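Local coordinates for protein glycosyl hydrolase 25 (Streptococcus pneumoniae, PDB 4FF5) that probably hydrolyses glycosidic bonds of bacterial cell-wall glycans, as a family 25 glycosyl hydrolase, and takes part in host-cell invasion as a virulence factor, at residues Pro63-Tyr68 / Phe240-Asp245; Val118-Tyr123 / Glu137-Ala142; Tyr151-Glu156 / Glu168-Lys173. All blocks are in the same frame, centred on the assembly; numbering follows the deposited sequence.

Contact 1 of 3, residues Pro63-Tyr68 / Phe240-Asp245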
# COMPACT_ATOMS: atom_id res chain seq x y z
N PRO A 63 -7.47 6.53 -13.79
CA PRO A 63 -6.30 7.18 -14.40
C PRO A 63 -6.65 8.35 -15.33
O PRO A 63 -5.94 9.35 -15.34
CB PRO A 63 -5.65 6.04 -15.19
CG PRO A 63 -5.94 4.84 -14.33
CD PRO A 63 -7.36 5.06 -13.87
N GLU A 64 -7.76 8.23 -16.06
CA GLU A 64 -8.19 9.29 -16.98
C GLU A 64 -8.64 10.55 -16.23
O GLU A 64 -8.76 11.63 -16.82
CB GLU A 64 -9.27 8.80 -17.96
CG GLU A 64 -10.69 8.69 -17.40
CD GLU A 64 -11.11 7.27 -17.11
OE1 GLU A 64 -12.28 7.08 -16.71
N GLU A 65 -8.89 10.41 -14.93
CA GLU A 65 -9.26 11.56 -14.12
C GLU A 65 -8.07 12.13 -13.36
O GLU A 65 -8.18 13.16 -12.68
CB GLU A 65 -10.43 11.24 -13.20
CG GLU A 65 -11.78 11.23 -13.89
CD GLU A 65 -12.84 10.48 -13.13
OE1 GLU A 65 -12.74 10.39 -11.89
OE2 GLU A 65 -13.79 9.97 -13.76
N ILE A 66 -6.91 11.49 -13.52
CA ILE A 66 -5.67 11.94 -12.87
C ILE A 66 -4.72 12.69 -13.81
O ILE A 66 -4.27 12.13 -14.82
CB ILE A 66 -4.88 10.78 -12.22
CG1 ILE A 66 -5.75 10.07 -11.17
CG2 ILE A 66 -3.59 11.30 -11.59
CD1 ILE A 66 -5.23 8.70 -10.79
N ASN A 67 -4.42 13.94 -13.46
CA ASN A 67 -3.36 14.69 -14.10
C ASN A 67 -2.03 14.24 -13.47
O ASN A 67 -1.60 14.78 -12.46
CB ASN A 67 -3.59 16.21 -13.96
CG ASN A 67 -2.53 17.04 -14.65
OD1 ASN A 67 -1.51 16.51 -15.08
ND2 ASN A 67 -2.76 18.35 -14.74
N TYR A 68 -1.39 13.23 -14.08
CA TYR A 68 -0.20 12.65 -13.43
C TYR A 68 0.95 13.64 -13.31
O TYR A 68 1.66 13.63 -12.31
CB TYR A 68 0.26 11.36 -14.11
CG TYR A 68 -0.65 10.17 -13.89
CD1 TYR A 68 -0.58 9.40 -12.71
CD2 TYR A 68 -1.58 9.79 -14.87
CE1 TYR A 68 -1.41 8.29 -12.52
CE2 TYR A 68 -2.41 8.69 -14.69
CZ TYR A 68 -2.33 7.95 -13.51
OH TYR A 68 -3.16 6.86 -13.37
N PHE A 240 -6.00 15.81 -8.98
CA PHE A 240 -7.11 14.85 -8.87
C PHE A 240 -8.24 15.47 -8.06
O PHE A 240 -8.01 16.02 -6.98
CB PHE A 240 -6.62 13.52 -8.23
CG PHE A 240 -7.67 12.42 -8.17
CD1 PHE A 240 -8.31 11.97 -9.33
CD2 PHE A 240 -7.98 11.80 -6.97
CE1 PHE A 240 -9.27 10.97 -9.27
CE2 PHE A 240 -8.93 10.80 -6.90
CZ PHE A 240 -9.58 10.37 -8.06
N ASP A 241 -9.46 15.39 -8.58
CA ASP A 241 -10.61 16.08 -7.99
C ASP A 241 -11.29 15.35 -6.83
O ASP A 241 -12.00 15.97 -6.04
CB ASP A 241 -11.66 16.38 -9.07
CG ASP A 241 -11.20 17.41 -10.09
OD1 ASP A 241 -10.19 18.12 -9.88
OD2 ASP A 241 -11.88 17.53 -11.13
N HIS A 242 -11.09 14.03 -6.73
CA HIS A 242 -11.85 13.22 -5.78
C HIS A 242 -11.03 12.82 -4.59
O HIS A 242 -9.83 13.12 -4.53
CB HIS A 242 -12.42 12.00 -6.49
CG HIS A 242 -13.01 12.31 -7.84
ND1 HIS A 242 -14.08 13.11 -7.98
CD2 HIS A 242 -12.59 11.96 -9.13
CE1 HIS A 242 -14.36 13.25 -9.30
NE2 HIS A 242 -13.45 12.54 -10.00
N ASP A 243 -11.68 12.14 -3.65
CA ASP A 243 -11.08 11.71 -2.38
C ASP A 243 -9.87 10.81 -2.56
O ASP A 243 -9.88 9.90 -3.41
CB ASP A 243 -12.13 10.97 -1.54
CG ASP A 243 -13.14 11.89 -0.92
OD1 ASP A 243 -12.95 13.11 -0.96
OD2 ASP A 243 -14.14 11.40 -0.37
N LEU A 244 -8.82 11.04 -1.76
CA LEU A 244 -7.63 10.20 -1.78
C LEU A 244 -7.22 9.75 -0.39
O LEU A 244 -7.27 10.53 0.59
CB LEU A 244 -6.44 10.95 -2.40
CG LEU A 244 -6.32 11.06 -3.91
CD1 LEU A 244 -5.16 11.98 -4.27
CD2 LEU A 244 -6.15 9.67 -4.52
N ASP A 245 -6.78 8.50 -0.30
CA ASP A 245 -6.11 8.02 0.89
C ASP A 245 -4.76 8.70 0.99
O ASP A 245 -3.94 8.58 0.06
CB ASP A 245 -5.84 6.51 0.80
CG ASP A 245 -7.10 5.65 0.90
OD1 ASP A 245 -6.99 4.43 0.62
OD2 ASP A 245 -8.18 6.16 1.25
O HOH W 1 -9.92 14.50 -11.31
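Glu65 and Ile66 of the 63-68 loop face Phe240 and His242 of the segment that leads into the last strand. The Glu65 side chain meets His242 at about a right angle. Beyond CG it is extended, and this carries the carboxylate to the edge of the imidazole, close to the ring plane. Glu65 OE1 lies 2.9 Å from His242 NE2. The carboxylate and ring planes are turned 69° apart. This polar pair lies on the more open side of the contact.

The apolar pair lies deeper. Phe240 has its CG anti to the backbone N (chi1 -176°), and the ring edge swings toward the 63-68 loop. Its CD1 meets CG1 of Ile66 at 3.7 Å on an oblique approach. The same CD1 lies 3.6 Å from the carbonyl O of Glu65, which sits at the ring edge near its plane. One face of the ring is covered by the backbone N of His242, over the ring centre. Ile66 turns its other branch elsewhere: CG2 sits over the centre of the Tyr68 ring, 3.7 Å above its plane. Leu71 of helix 68-73 touches both Ile66 and Phe240.

A water ties the two backbones together. It donates to Glu65 O at 2.6 Å and accepts from Asp241 N at 2.9 Å. Asn67 pairs through its backbone with Gly239, the residue just before 240-245. Asn67 is also the N-cap of helix 68-73, where its OD1 takes the N-H of Ala70. The contact thus joins the loop after the first sheet strand to the approach of the last. These two strands pair to close the sheet, as expected for the TIM-barrel fold of family 25.

Contact 2 of 3, residues Val118-Tyr123 / Glu137-Ala142; sequences VAVYAY and EVFYNA
Ala122 and Phe139 form the tight part of this contact. The methyl of Ala122 sits over the face of the Phe139 ring. Its CB is 3.5 Å from the ring centroid and only 5° off the ring normal, a CH-pi contact almost exactly over the centre. Distances from CB to the individual ring atoms are therefore nearly equal; the shortest, to Phe139 CD2, is 3.6 Å. A chi1 of 170° swings the Phe139 ring off the helix, opposite its own N, and down to the strand. Its CE1 comes within 3.5 Å of the carbonyl O of Tyr121, on an oblique approach. Val120 closes the far end of the ring: CG2 is 3.8 Å from Phe139 CE1 and as near to CZ. The valine and the ring lie alongside, pointing opposite ways.

The rest is loose. One aromatic side chain does nearly all the work for the helix, no hydrogen bond crosses, and only 160 Å² is buried in all. On the helix, Asn141 is exposed, while Tyr140 points away from the strand and has its ring against that of Tyr151. On the strand, the side chain of Tyr121 leaves on the face away from the helix and packs near Arg81, Trp152 and Asp154.

The axes of segments 118-123 and 137-142 run nearly antiparallel (158°) and come within 9.5 Å, an ordinary spacing for a helix on a sheet. Together with strand 151-155 the strand and helix form a beta-alpha-beta unit of the TIM barrel. In the sheet, strand 118-123 lies between strands 77-84 and 151-155. Helix 104-112 flanks helix 129-143: its Ile108 touches Val120 and its Tyr104 touches Ala142.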
# COMPACT_ATOMS: atom_id res chain seq x y z
N VAL A 118 7.18 3.87 -6.33
CA VAL A 118 5.88 3.24 -6.26
C VAL A 118 6.03 1.87 -5.63
O VAL A 118 6.88 1.07 -6.05
CB VAL A 118 5.27 3.07 -7.68
CG1 VAL A 118 3.91 2.38 -7.61
CG2 VAL A 118 5.15 4.42 -8.37
N ALA A 119 5.22 1.61 -4.61
CA ALA A 119 5.10 0.31 -3.99
C ALA A 119 3.74 -0.24 -4.37
O ALA A 119 2.95 0.46 -5.01
CB ALA A 119 5.23 0.46 -2.48
N VAL A 120 3.45 -1.48 -3.98
CA VAL A 120 2.19 -2.09 -4.35
C VAL A 120 1.50 -2.72 -3.14
O VAL A 120 2.16 -3.01 -2.15
CB VAL A 120 2.36 -3.16 -5.48
CG1 VAL A 120 2.69 -2.48 -6.83
CG2 VAL A 120 3.36 -4.25 -5.09
N TYR A 121 0.19 -2.95 -3.24
CA TYR A 121 -0.52 -3.68 -2.18
C TYR A 121 -1.58 -4.66 -2.71
O TYR A 121 -2.07 -4.51 -3.82
CB TYR A 121 -1.13 -2.72 -1.12
CG TYR A 121 -2.46 -2.02 -1.45
CD1 TYR A 121 -3.68 -2.59 -1.08
CD2 TYR A 121 -2.48 -0.74 -2.02
CE1 TYR A 121 -4.89 -1.95 -1.33
CE2 TYR A 121 -3.67 -0.07 -2.25
CZ TYR A 121 -4.87 -0.69 -1.92
OH TYR A 121 -6.03 -0.02 -2.14
N ALA A 122 -1.93 -5.62 -1.88
CA ALA A 122 -3.00 -6.57 -2.18
C ALA A 122 -3.95 -6.65 -1.00
O ALA A 122 -3.49 -6.75 0.13
CB ALA A 122 -2.41 -7.95 -2.47
N TYR A 123 -5.26 -6.65 -1.27
CA TYR A 123 -6.27 -6.83 -0.24
C TYR A 123 -6.34 -8.33 0.04
O TYR A 123 -6.68 -9.11 -0.85
CB TYR A 123 -7.61 -6.28 -0.75
CG TYR A 123 -8.78 -6.32 0.21
CD1 TYR A 123 -8.94 -5.29 1.15
CD2 TYR A 123 -9.77 -7.29 0.13
CE1 TYR A 123 -10.02 -5.26 2.01
CE2 TYR A 123 -10.86 -7.29 1.01
CZ TYR A 123 -10.96 -6.26 1.95
OH TYR A 123 -12.01 -6.16 2.85
N GLU A 137 0.52 -15.42 -5.33
CA GLU A 137 1.20 -15.66 -6.60
C GLU A 137 0.69 -14.74 -7.72
O GLU A 137 1.49 -14.15 -8.45
CB GLU A 137 1.13 -17.14 -7.01
CG GLU A 137 1.90 -17.42 -8.29
CD GLU A 137 2.25 -18.89 -8.47
OE1 GLU A 137 1.74 -19.73 -7.70
OE2 GLU A 137 3.04 -19.18 -9.40
N VAL A 138 -0.63 -14.61 -7.84
CA VAL A 138 -1.27 -13.69 -8.79
C VAL A 138 -0.76 -12.25 -8.62
O VAL A 138 -0.53 -11.52 -9.61
CB VAL A 138 -2.82 -13.74 -8.64
CG1 VAL A 138 -3.50 -12.67 -9.48
CG2 VAL A 138 -3.35 -15.12 -9.01
N PHE A 139 -0.59 -11.87 -7.35
CA PHE A 139 -0.18 -10.51 -6.94
C PHE A 139 1.28 -10.31 -7.31
O PHE A 139 1.62 -9.34 -7.96
CB PHE A 139 -0.39 -10.40 -5.43
CG PHE A 139 0.19 -9.17 -4.78
CD1 PHE A 139 0.01 -7.88 -5.33
CD2 PHE A 139 0.80 -9.27 -3.52
CE1 PHE A 139 0.50 -6.75 -4.68
CE2 PHE A 139 1.28 -8.14 -2.87
CZ PHE A 139 1.12 -6.87 -3.44
N TYR A 140 2.13 -11.26 -6.90
CA TYR A 140 3.54 -11.16 -7.23
C TYR A 140 3.79 -11.12 -8.74
O TYR A 140 4.58 -10.30 -9.21
CB TYR A 140 4.34 -12.28 -6.59
CG TYR A 140 5.83 -12.08 -6.71
CD1 TYR A 140 6.55 -12.70 -7.73
CD2 TYR A 140 6.50 -11.22 -5.85
CE1 TYR A 140 7.91 -12.51 -7.87
CE2 TYR A 140 7.87 -11.01 -5.97
CZ TYR A 140 8.56 -11.66 -6.98
OH TYR A 140 9.90 -11.46 -7.10
N ASN A 141 3.14 -12.01 -9.49
CA ASN A 141 3.37 -12.09 -10.94
C ASN A 141 2.88 -10.86 -11.68
O ASN A 141 3.47 -10.48 -12.69
CB ASN A 141 2.77 -13.37 -11.52
CG ASN A 141 3.47 -14.62 -11.01
OD1 ASN A 141 4.58 -14.56 -10.46
ND2 ASN A 141 2.81 -15.78 -11.16
N ALA A 142 1.84 -10.21 -11.16
CA ALA A 142 1.36 -9.00 -11.80
C ALA A 142 2.22 -7.77 -11.48
O ALA A 142 2.43 -6.91 -12.33
CB ALA A 142 -0.11 -8.76 -11.44

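Contact 3 of 3, residues Tyr151-Glu156 / Glu168-Lys173; sequences YWLDVE and ENFRAK
The Phe170 ring is met by Leu153 at a slant. Leu153 CD2 lies 3.4 Å from Phe170 CD1, and CG is 3.5 Å from the same ring atom. The other methyl, CD1, stays near too, at 3.8 Å from Phe170 CD1. Both branches of the leucine thus bear on the same edge atom of the ring. With chi1 at -165°, Phe170 turns its ring away from its own N and sends it from the helix toward the strand. Further round, Ala135, Ala136 and Phe139 of helix 129-143 also touch Phe170.

The second flat group is the guanidinium of Arg171, with the Glu168 carboxylate at its edge and in its plane. Arg171 grips it side-on with two nitrogens. NE donates to Glu168 OE1 at 2.7 Å and NH2 to Glu168 OE2 at 2.8 Å. Both bonds are nearly straight and on the syn side, though the donors are tilted somewhat out of the carboxylate plane. This salt bridge lies within the helix and fixes the end of the arginine away from the strand. Across the contact, Leu153 CD2 approaches the backbone N of Arg171 at 3.9 Å and its CB at 4.3 Å.

Leu153 also touches Ile182 on the next strand. The contact is plain apolar packing of helix 163-177 on strand 151-155, the first two elements of a beta-alpha-beta unit completed by strand 182-186. An outer-layer helix packs here on an inner strand, as in the TIM barrel.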
# COMPACT_ATOMS: atom_id res chain seq x y z
N TYR A 151 6.17 -4.53 -1.14
CA TYR A 151 4.91 -5.24 -1.31
C TYR A 151 4.16 -5.18 0.01
O TYR A 151 4.72 -5.51 1.05
CB TYR A 151 5.19 -6.70 -1.64
CG TYR A 151 5.84 -6.92 -2.96
CD1 TYR A 151 7.24 -6.83 -3.12
CD2 TYR A 151 5.08 -7.29 -4.07
CE1 TYR A 151 7.84 -7.06 -4.37
CE2 TYR A 151 5.66 -7.52 -5.31
CZ TYR A 151 7.03 -7.41 -5.45
OH TYR A 151 7.57 -7.66 -6.71
N TRP A 152 2.90 -4.77 -0.03
CA TRP A 152 2.09 -4.62 1.20
C TRP A 152 0.88 -5.53 1.21
O TRP A 152 0.16 -5.65 0.21
CB TRP A 152 1.61 -3.17 1.33
CG TRP A 152 2.71 -2.17 1.62
CD1 TRP A 152 3.40 -1.38 0.71
CD2 TRP A 152 3.28 -1.84 2.93
NE1 TRP A 152 4.32 -0.58 1.35
CE2 TRP A 152 4.30 -0.82 2.68
CE3 TRP A 152 3.04 -2.26 4.24
CZ2 TRP A 152 5.04 -0.25 3.72
CZ3 TRP A 152 3.81 -1.70 5.27
CH2 TRP A 152 4.77 -0.70 5.01
N LEU A 153 0.63 -6.15 2.37
CA LEU A 153 -0.56 -6.95 2.60
C LEU A 153 -1.57 -6.10 3.33
O LEU A 153 -1.32 -5.70 4.48
CB LEU A 153 -0.21 -8.17 3.49
CG LEU A 153 0.33 -9.41 2.74
CD1 LEU A 153 1.68 -9.13 2.09
CD2 LEU A 153 0.37 -10.61 3.68
N ASP A 154 -2.67 -5.78 2.66
CA ASP A 154 -3.75 -4.98 3.26
C ASP A 154 -4.71 -5.96 3.95
O ASP A 154 -5.45 -6.68 3.29
CB ASP A 154 -4.44 -4.13 2.17
CG ASP A 154 -5.78 -3.56 2.62
OD1 ASP A 154 -6.17 -3.69 3.79
OD2 ASP A 154 -6.50 -3.02 1.77
N VAL A 155 -4.65 -6.00 5.28
CA VAL A 155 -5.43 -6.96 6.06
C VAL A 155 -6.54 -6.22 6.79
O VAL A 155 -6.27 -5.36 7.64
CB VAL A 155 -4.52 -7.68 7.08
CG1 VAL A 155 -5.33 -8.66 7.92
CG2 VAL A 155 -3.39 -8.41 6.35
N GLU A 156 -7.80 -6.51 6.48
CA GLU A 156 -8.84 -5.81 7.23
C GLU A 156 -10.15 -6.52 7.51
O GLU A 156 -10.98 -6.01 8.25
CB GLU A 156 -9.12 -4.43 6.67
CG GLU A 156 -9.50 -4.40 5.21
CD GLU A 156 -9.44 -2.96 4.67
OE1 GLU A 156 -10.50 -2.34 4.68
OE2 GLU A 156 -8.37 -2.45 4.25
N GLU A 168 -0.03 -15.15 7.43
CA GLU A 168 1.28 -15.76 7.31
C GLU A 168 1.41 -16.63 6.07
O GLU A 168 2.46 -16.62 5.44
CB GLU A 168 1.63 -16.57 8.57
CG GLU A 168 2.89 -17.42 8.43
CD GLU A 168 4.16 -16.63 8.12
OE1 GLU A 168 4.19 -15.39 8.24
OE2 GLU A 168 5.19 -17.27 7.77
N ASN A 169 0.37 -17.38 5.72
CA ASN A 169 0.40 -18.16 4.47
C ASN A 169 0.69 -17.27 3.26
O ASN A 169 1.54 -17.61 2.40
CB ASN A 169 -0.91 -18.91 4.24
CG ASN A 169 -1.18 -19.97 5.29
OD1 ASN A 169 -0.26 -20.62 5.81
ND2 ASN A 169 -2.46 -20.16 5.61
N PHE A 170 -0.01 -16.14 3.21
CA PHE A 170 0.17 -15.17 2.13
C PHE A 170 1.61 -14.63 2.14
O PHE A 170 2.28 -14.67 1.10
CB PHE A 170 -0.85 -14.03 2.30
CG PHE A 170 -1.03 -13.15 1.08
CD1 PHE A 170 -0.03 -12.26 0.68
CD2 PHE A 170 -2.21 -13.19 0.35
CE1 PHE A 170 -0.22 -11.43 -0.42
CE2 PHE A 170 -2.40 -12.37 -0.76
CZ PHE A 170 -1.40 -11.49 -1.15
N ARG A 171 2.06 -14.13 3.30
CA ARG A 171 3.42 -13.60 3.45
C ARG A 171 4.52 -14.60 3.03
O ARG A 171 5.41 -14.25 2.25
CB ARG A 171 3.65 -13.17 4.91
CG ARG A 171 4.90 -12.32 5.10
CD ARG A 171 5.53 -12.51 6.48
NE ARG A 171 5.89 -13.91 6.71
CZ ARG A 171 7.00 -14.50 6.26
NH1 ARG A 171 7.87 -13.82 5.54
NH2 ARG A 171 7.21 -15.80 6.52
N ALA A 172 4.46 -15.81 3.59
CA ALA A 172 5.42 -16.87 3.28
C ALA A 172 5.48 -17.18 1.78
O ALA A 172 6.57 -17.35 1.22
CB ALA A 172 5.07 -18.14 4.06
N LYS A 173 4.32 -17.26 1.14
CA LYS A 173 4.31 -17.55 -0.29
C LYS A 173 4.98 -16.42 -1.08
O LYS A 173 5.80 -16.67 -1.97
CB LYS A 173 2.89 -17.82 -0.80
CG LYS A 173 2.82 -18.15 -2.29
CD LYS A 173 3.32 -19.58 -2.56
CE LYS A 173 3.00 -20.00 -3.98
NZ LYS A 173 3.42 -21.42 -4.20

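From the N terminus, the chain enters contact 1 at residues 63-68, just after the first sheet strand. It returns there only at residues 240-245, so contact 1 closes a long loop that encloses the other two. Within it, contact 2 closes a short loop between strand 118-123 and helix 129-143. Contact 3 follows in series, joining strand 151-155 to helix 163-177. None of the loops cross. Contacts 2 and 3 touch, since their strands are neighbours in the sheet; Val120 O and Trp152 N lie 2.8 Å apart, a probable hydrogen bond. Contact 1, across the chain's centre from contact 3, joins the loop after the first strand to the approach of the last, two strands that pair in the sheet.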